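Class D beta-lactamase (Fusobacterium nucleatum subsp. polymorphum, PDB 4IED) probably hydrolyses the beta-lactam ring of penicillin-type antibiotics, giving substituted beta-amino acids, as a class D beta-lactamase. Local coordinates at residues 65-69 with 170-176. Sequence-based numbering, arbitrary orientation.
Sequences LIGLE and PFKLENQ
Glu69 and Phe171 meet where, in the beta-lactamase/transpeptidase fold, the last turn of helix 62-69 packs against the loop entering helix 173-182 and that helix's first turn, away from the magnesium-binding residues. At Pro170 the link is a water, which donates to the carbonyl O and, at 2.7 Å, to Glu69 OE2. The Phe171 ring then turns one face to Leu65, whose CD2 sits 3.9 Å from the ring centroid in a CH-pi contact. Glu69 crosses the same ring obliquely, CG lying 3.5 Å from Phe171 CD2, while Leu130 of helix 108-130 also touches the phenyl group. Lys172 occupies the N-cap position of helix 173-182, and its backbone N donates to the syn side of Glu69 OE1 (3.0 Å). With CG anti to the backbone N (chi1 -162°) and a bend at chi2, the glutamate chain carries its carboxylate to this donor. At the third residue of the helix, Asn175 rests its amide CG 3.6 Å from Leu68 CB, and Leu65 CD1 meets CB of the asparagine. Asn175 ND2 grips the same oxygen, Glu69 OE1, from above the carboxylate plane at 2.9 Å, and also donates to a second water that bonds to Leu68 O.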
# COMPACT_ATOMS: atom_id res chain seq x y z
N LEU A 65 -4.21 7.17 7.54
CA LEU A 65 -5.43 6.91 8.35
C LEU A 65 -5.19 7.22 9.79
O LEU A 65 -6.01 7.87 10.46
CB LEU A 65 -5.83 5.48 8.14
CG LEU A 65 -7.07 5.00 8.77
CD1 LEU A 65 -8.34 5.77 8.35
CD2 LEU A 65 -7.29 3.52 8.65
N ILE A 66 -4.04 6.81 10.34
CA ILE A 66 -3.74 7.10 11.71
C ILE A 66 -3.54 8.59 11.94
O ILE A 66 -3.96 9.16 12.97
CB ILE A 66 -2.46 6.36 12.16
CG1 ILE A 66 -2.70 4.83 12.09
CG2 ILE A 66 -2.02 6.74 13.52
CD1 ILE A 66 -1.43 3.98 12.09
N GLY A 67 -2.94 9.31 11.02
CA GLY A 67 -2.83 10.75 11.14
C GLY A 67 -4.14 11.49 11.17
O GLY A 67 -4.31 12.39 11.96
N LEU A 68 -5.04 11.08 10.26
CA LEU A 68 -6.39 11.66 10.32
C LEU A 68 -7.08 11.35 11.60
O LEU A 68 -7.73 12.26 12.17
CB LEU A 68 -7.23 11.13 9.15
CG LEU A 68 -6.76 11.56 7.73
CD1 LEU A 68 -7.49 10.67 6.73
CD2 LEU A 68 -6.98 13.08 7.53
N GLU A 69 -6.96 10.10 12.08
CA GLU A 69 -7.73 9.72 13.29
C GLU A 69 -7.30 10.55 14.51
O GLU A 69 -8.10 10.89 15.39
CB GLU A 69 -7.56 8.21 13.53
CG GLU A 69 -8.60 7.62 14.45
CD GLU A 69 -10.01 7.42 13.85
OE1 GLU A 69 -10.25 7.73 12.72
OE2 GLU A 69 -10.83 7.02 14.68
N PRO A 170 -11.75 0.02 12.38
CA PRO A 170 -12.24 0.77 13.58
C PRO A 170 -11.76 2.20 13.69
O PRO A 170 -11.03 2.59 14.63
CB PRO A 170 -11.66 -0.09 14.74
CG PRO A 170 -10.40 -0.64 14.22
CD PRO A 170 -10.67 -0.95 12.74
N PHE A 171 -12.10 2.98 12.69
CA PHE A 171 -11.62 4.38 12.44
C PHE A 171 -12.87 5.13 11.95
O PHE A 171 -13.84 4.54 11.43
CB PHE A 171 -10.55 4.44 11.40
CG PHE A 171 -9.23 3.92 11.91
CD1 PHE A 171 -8.94 2.55 11.99
CD2 PHE A 171 -8.23 4.80 12.35
CE1 PHE A 171 -7.75 2.11 12.54
CE2 PHE A 171 -7.05 4.33 12.86
CZ PHE A 171 -6.81 2.95 12.98
N LYS A 172 -12.84 6.44 12.08
CA LYS A 172 -13.97 7.24 11.65
C LYS A 172 -14.29 6.99 10.19
O LYS A 172 -13.40 6.92 9.32
CB LYS A 172 -13.79 8.76 11.84
CG LYS A 172 -15.10 9.45 12.17
CD LYS A 172 -14.90 10.94 12.54
CE LYS A 172 -13.94 11.05 13.72
NZ LYS A 172 -14.61 10.80 15.02
N LEU A 173 -15.57 6.90 9.83
CA LEU A 173 -15.96 6.73 8.47
C LEU A 173 -15.38 7.81 7.51
O LEU A 173 -14.93 7.46 6.42
CB LEU A 173 -17.49 6.74 8.39
CG LEU A 173 -18.25 5.46 8.56
CD1 LEU A 173 -17.57 4.11 8.76
CD2 LEU A 173 -19.76 5.70 8.89
N GLU A 174 -15.33 9.03 7.92
CA GLU A 174 -14.91 10.09 7.01
C GLU A 174 -13.40 9.99 6.84
O GLU A 174 -12.96 10.44 5.86
CB GLU A 174 -15.34 11.53 7.36
CG GLU A 174 -16.39 11.63 8.38
CD GLU A 174 -15.59 11.83 9.64
OE1 GLU A 174 -16.12 12.40 10.64
OE2 GLU A 174 -14.41 11.50 9.43
N ASN A 175 -12.67 9.41 7.77
CA ASN A 175 -11.25 9.26 7.59
C ASN A 175 -10.95 8.10 6.64
O ASN A 175 -10.08 8.23 5.76
CB ASN A 175 -10.58 9.03 8.93
CG ASN A 175 -10.69 10.27 9.84
OD1 ASN A 175 -10.84 11.33 9.28
ND2 ASN A 175 -10.57 10.16 11.17
N GLN A 176 -11.69 6.98 6.77
CA GLN A 176 -11.55 5.91 5.81
C GLN A 176 -11.91 6.39 4.42
O GLN A 176 -11.23 6.07 3.43
CB GLN A 176 -12.33 4.66 6.21
CG GLN A 176 -11.88 4.10 7.53
CD GLN A 176 -12.70 2.92 7.99
OE1 GLN A 176 -13.62 3.07 8.91
NE2 GLN A 176 -12.48 1.80 7.42
O HOH W 1 -10.65 12.39 13.14
O HOH W 2 -10.21 4.85 16.15